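Local coordinates for surface glycan binding protein B (Bacteroides ovatus, PDB 6E57) that binds mixed-linkage beta-glucan at the cell surface and probably helps this gut symbiont capture the polysaccharide for its utilization, at residues V145-L158 with E182-S194. Residues are numbered along the deposited sequence; the frame is centred on the assembly and turned at random.
Sequences VSPGKTARLYGSNL and ENYLEYTIPTGVS. With NA (sodium ion), chain N; PO4 (phosphate ion), chain M; PO4 (phosphate ion), chain L; PO4 (phosphate ion), chain J.
Y187, A151 and L153, with I189 just beyond the strand, form the apolar centre where strand 150-154 runs antiparallel to 184-188. With CG of Y187 between its own backbone N and carbonyl carbon (chi1 69°), the ring reaches across the neighbouring strand, where CE1 lies 3.6 Å from A151 CB. The same CE1 meets L153 CG. At one end I189 CD1 packs on V145 CG2 (3.7 Å); at the other end L185 CB packs against both L153 CB and L158 CD1. This face is closed by the other sheet of the domain, V215 of strand 209-217 and I200 and L202 of strand 196-203 among its residues, an arrangement consistent with a beta-sandwich.

In the backbone, A151 with Y187 and L153 with L185 are hydrogen-bonded pairs, each closed by two N-H...O bonds. Beyond them I189 N donates to K149 O, and G148 N, in the type II turn 146-149, reaches I189 O from above its carbonyl plane.

On the other face the extended R152 lays its guanidinium flat over the Y184 ring, planes 15° apart and CZ 3.9 Å from the ring centroid, a cation-pi stack. In the guanidinium plane, R152 NH1 donates to Y154 OH (2.8 Å), while NH1 and NH2 share O4 of a phosphate ion, probably from the crystallisation liquor. Y184 CB sits over one face of the Y154 ring, and the Y184 ring turns its edge to it. At the end of the pair a water accepts from G155 N and donates to N183 O (2.7 Å), and G155 O binds a sodium ion at 2.5 Å.

Stacking and in-plane bonds together probably hold the rotation of the R152 guanidinium, and its positive charge probably draws the anion to this edge.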
# COMPACT_ATOMS: atom_id res chain seq x y z
N VAL A 145 11.73 0.63 -6.87
CA VAL A 145 13.03 -0.03 -7.01
C VAL A 145 14.11 1.03 -7.23
O VAL A 145 13.81 2.18 -7.54
CB VAL A 145 13.01 -1.05 -8.16
CG1 VAL A 145 11.92 -2.09 -7.96
CG2 VAL A 145 12.87 -0.39 -9.52
N SER A 146 15.37 0.61 -7.09
CA SER A 146 16.53 1.49 -7.14
C SER A 146 17.56 0.91 -8.11
O SER A 146 17.82 -0.29 -8.09
CB SER A 146 17.11 1.68 -5.76
OG SER A 146 18.31 2.43 -5.81
N PRO A 147 18.18 1.74 -8.99
CA PRO A 147 19.10 1.23 -10.00
C PRO A 147 20.40 0.69 -9.37
O PRO A 147 21.00 1.36 -8.52
CB PRO A 147 19.38 2.45 -10.89
CG PRO A 147 19.14 3.64 -9.98
CD PRO A 147 18.03 3.20 -9.05
N GLY A 148 20.78 -0.52 -9.78
CA GLY A 148 21.96 -1.22 -9.27
C GLY A 148 21.61 -2.27 -8.22
O GLY A 148 22.39 -3.18 -7.98
N LYS A 149 20.42 -2.14 -7.63
CA LYS A 149 20.00 -2.94 -6.48
C LYS A 149 19.04 -4.04 -6.93
O LYS A 149 18.56 -4.04 -8.06
CB LYS A 149 19.34 -2.05 -5.43
CG LYS A 149 20.15 -0.82 -5.04
CD LYS A 149 19.89 -0.35 -3.63
CE LYS A 149 20.84 0.75 -3.20
NZ LYS A 149 20.64 1.10 -1.78
N THR A 150 18.77 -4.98 -6.01
CA THR A 150 17.85 -6.09 -6.22
C THR A 150 16.42 -5.63 -5.89
O THR A 150 16.23 -4.76 -5.04
CB THR A 150 18.27 -7.31 -5.38
OG1 THR A 150 18.24 -6.95 -4.00
CG2 THR A 150 19.65 -7.82 -5.73
N ALA A 151 15.44 -6.23 -6.57
CA ALA A 151 14.02 -5.97 -6.36
C ALA A 151 13.25 -7.30 -6.43
O ALA A 151 13.81 -8.32 -6.82
CB ALA A 151 13.52 -4.99 -7.38
N ARG A 152 11.96 -7.27 -6.05
CA ARG A 152 11.11 -8.46 -5.98
C ARG A 152 9.84 -8.25 -6.80
O ARG A 152 9.26 -7.16 -6.79
CB ARG A 152 10.68 -8.76 -4.55
CG ARG A 152 11.82 -8.79 -3.54
CD ARG A 152 11.28 -9.02 -2.14
NE ARG A 152 12.34 -9.48 -1.26
CZ ARG A 152 12.14 -10.15 -0.13
NH1 ARG A 152 10.90 -10.36 0.29
NH2 ARG A 152 13.16 -10.62 0.55
N LEU A 153 9.41 -9.32 -7.48
CA LEU A 153 8.06 -9.46 -8.01
C LEU A 153 7.36 -10.60 -7.25
O LEU A 153 7.94 -11.67 -7.06
CB LEU A 153 8.13 -9.77 -9.50
CG LEU A 153 8.82 -8.73 -10.38
CD1 LEU A 153 8.97 -9.24 -11.81
CD2 LEU A 153 8.07 -7.41 -10.37
N TYR A 154 6.13 -10.33 -6.79
CA TYR A 154 5.22 -11.34 -6.26
C TYR A 154 4.11 -11.58 -7.28
O TYR A 154 3.67 -10.65 -7.95
CB TYR A 154 4.61 -10.89 -4.93
CG TYR A 154 5.58 -10.79 -3.78
CD1 TYR A 154 5.96 -11.91 -3.07
CD2 TYR A 154 6.10 -9.56 -3.39
CE1 TYR A 154 6.84 -11.83 -2.00
CE2 TYR A 154 6.99 -9.46 -2.33
CZ TYR A 154 7.36 -10.60 -1.63
OH TYR A 154 8.23 -10.51 -0.59
N GLY A 155 3.66 -12.83 -7.38
CA GLY A 155 2.56 -13.19 -8.26
C GLY A 155 2.36 -14.69 -8.35
O GLY A 155 2.34 -15.37 -7.33
N SER A 156 2.22 -15.18 -9.59
CA SER A 156 1.95 -16.58 -9.89
C SER A 156 2.75 -17.02 -11.13
O SER A 156 2.98 -16.22 -12.04
CB SER A 156 0.48 -16.82 -10.10
OG SER A 156 -0.28 -16.35 -8.99
N ASN A 157 3.16 -18.29 -11.13
CA ASN A 157 3.81 -18.96 -12.26
C ASN A 157 5.10 -18.22 -12.66
O ASN A 157 5.53 -18.32 -13.81
CB ASN A 157 2.85 -19.09 -13.44
CG ASN A 157 1.54 -19.73 -13.05
OD1 ASN A 157 0.48 -19.16 -13.27
ND2 ASN A 157 1.60 -20.92 -12.48
N LEU A 158 5.73 -17.52 -11.71
CA LEU A 158 6.88 -16.67 -12.01
C LEU A 158 8.15 -17.51 -12.15
O LEU A 158 9.16 -16.98 -12.60
CB LEU A 158 7.04 -15.62 -10.90
CG LEU A 158 6.03 -14.48 -10.91
CD1 LEU A 158 6.34 -13.50 -9.79
CD2 LEU A 158 6.00 -13.78 -12.25
N GLU A 182 5.43 -15.78 1.10
CA GLU A 182 5.21 -15.90 -0.34
C GLU A 182 6.56 -15.92 -1.07
O GLU A 182 7.49 -15.20 -0.70
CB GLU A 182 4.34 -14.75 -0.86
CG GLU A 182 3.78 -15.03 -2.25
CD GLU A 182 2.81 -14.00 -2.80
OE1 GLU A 182 2.55 -12.99 -2.12
OE2 GLU A 182 2.32 -14.22 -3.93
N ASN A 183 6.65 -16.77 -2.10
CA ASN A 183 7.79 -16.84 -2.99
C ASN A 183 7.78 -15.60 -3.90
O ASN A 183 6.72 -14.99 -4.12
CB ASN A 183 7.78 -18.10 -3.85
CG ASN A 183 7.80 -19.38 -3.04
OD1 ASN A 183 8.04 -19.37 -1.84
ND2 ASN A 183 7.54 -20.50 -3.71
N TYR A 184 8.95 -15.25 -4.42
CA TYR A 184 9.10 -14.05 -5.23
C TYR A 184 10.18 -14.26 -6.29
O TYR A 184 11.02 -15.15 -6.16
CB TYR A 184 9.41 -12.85 -4.33
CG TYR A 184 10.60 -13.01 -3.43
CD1 TYR A 184 11.87 -12.64 -3.84
CD2 TYR A 184 10.46 -13.51 -2.14
CE1 TYR A 184 12.97 -12.77 -3.01
CE2 TYR A 184 11.55 -13.65 -1.30
CZ TYR A 184 12.82 -13.28 -1.73
OH TYR A 184 13.90 -13.41 -0.91
N LEU A 185 10.13 -13.43 -7.33
CA LEU A 185 11.13 -13.40 -8.37
C LEU A 185 12.09 -12.23 -8.07
O LEU A 185 11.70 -11.07 -8.15
CB LEU A 185 10.45 -13.24 -9.73
CG LEU A 185 11.33 -13.52 -10.95
CD1 LEU A 185 11.76 -14.98 -11.01
CD2 LEU A 185 10.60 -13.14 -12.23
N GLU A 186 13.32 -12.58 -7.70
CA GLU A 186 14.38 -11.62 -7.42
C GLU A 186 15.05 -11.25 -8.75
O GLU A 186 15.29 -12.11 -9.58
CB GLU A 186 15.38 -12.22 -6.43
CG GLU A 186 16.16 -11.20 -5.63
CD GLU A 186 16.90 -11.77 -4.44
OE1 GLU A 186 17.74 -12.68 -4.64
OE2 GLU A 186 16.63 -11.33 -3.30
N TYR A 187 15.33 -9.95 -8.93
CA TYR A 187 15.97 -9.45 -10.14
C TYR A 187 16.74 -8.17 -9.81
O TYR A 187 16.36 -7.44 -8.90
CB TYR A 187 14.94 -9.26 -11.25
CG TYR A 187 13.96 -8.13 -11.04
CD1 TYR A 187 12.99 -8.19 -10.05
CD2 TYR A 187 13.97 -7.01 -11.86
CE1 TYR A 187 12.08 -7.17 -9.86
CE2 TYR A 187 13.06 -5.98 -11.69
CZ TYR A 187 12.11 -6.06 -10.68
OH TYR A 187 11.21 -5.04 -10.50
N THR A 188 17.82 -7.92 -10.57
CA THR A 188 18.67 -6.74 -10.39
C THR A 188 18.29 -5.68 -11.42
O THR A 188 18.20 -5.96 -12.62
CB THR A 188 20.16 -7.11 -10.53
OG1 THR A 188 20.43 -8.26 -9.73
CG2 THR A 188 21.07 -5.98 -10.12
N ILE A 189 18.08 -4.44 -10.95
CA ILE A 189 17.82 -3.29 -11.81
C ILE A 189 19.17 -2.84 -12.39
O ILE A 189 20.12 -2.63 -11.64
CB ILE A 189 17.12 -2.15 -11.05
CG1 ILE A 189 15.88 -2.62 -10.29
CG2 ILE A 189 16.80 -1.00 -11.99
CD1 ILE A 189 14.76 -3.14 -11.17
N PRO A 190 19.30 -2.68 -13.72
CA PRO A 190 20.54 -2.15 -14.30
C PRO A 190 20.81 -0.73 -13.79
O PRO A 190 19.87 0.01 -13.51
CB PRO A 190 20.28 -2.15 -15.82
CG PRO A 190 19.12 -3.10 -16.02
CD PRO A 190 18.30 -3.02 -14.75
N THR A 191 22.10 -0.37 -13.69
CA THR A 191 22.53 0.93 -13.17
C THR A 191 22.18 2.04 -14.17
O THR A 191 21.89 3.17 -13.77
CB THR A 191 24.03 0.92 -12.84
OG1 THR A 191 24.76 0.59 -14.02
CG2 THR A 191 24.38 -0.05 -11.73
N GLY A 192 22.20 1.71 -15.47
CA GLY A 192 21.99 2.66 -16.57
C GLY A 192 20.61 3.30 -16.57
O GLY A 192 20.44 4.41 -17.08
N VAL A 193 19.61 2.59 -16.03
CA VAL A 193 18.21 3.01 -16.10
C VAL A 193 18.02 4.28 -15.27
O VAL A 193 18.30 4.30 -14.08
CB VAL A 193 17.25 1.89 -15.63
CG1 VAL A 193 15.80 2.36 -15.66
CG2 VAL A 193 17.42 0.62 -16.45
N SER A 194 17.52 5.34 -15.93
CA SER A 194 17.25 6.62 -15.29
C SER A 194 15.92 6.55 -14.52
O SER A 194 15.14 5.61 -14.71
CB SER A 194 17.25 7.74 -16.30
OG SER A 194 16.37 7.45 -17.37
NA NA N . 1.78 -16.82 -5.35
P PO4 M . 3.75 -19.49 -2.39
O1 PO4 M . 2.96 -20.63 -3.01
O2 PO4 M . 2.98 -18.88 -1.24
O3 PO4 M . 4.03 -18.42 -3.43
O4 PO4 M . 5.06 -20.05 -1.88
P PO4 L . 11.48 -13.03 3.15
O1 PO4 L . 10.00 -13.16 2.88
O2 PO4 L . 12.22 -14.09 2.36
O3 PO4 L . 11.75 -13.24 4.63
O4 PO4 L . 11.94 -11.66 2.71
P PO4 J . 3.65 -19.77 -7.78
O1 PO4 J . 2.18 -19.89 -8.15
O2 PO4 J . 4.33 -21.10 -8.00
O3 PO4 J . 3.77 -19.36 -6.33
O4 PO4 J . 4.31 -18.73 -8.66
O HOH W 1 4.92 -15.21 -6.15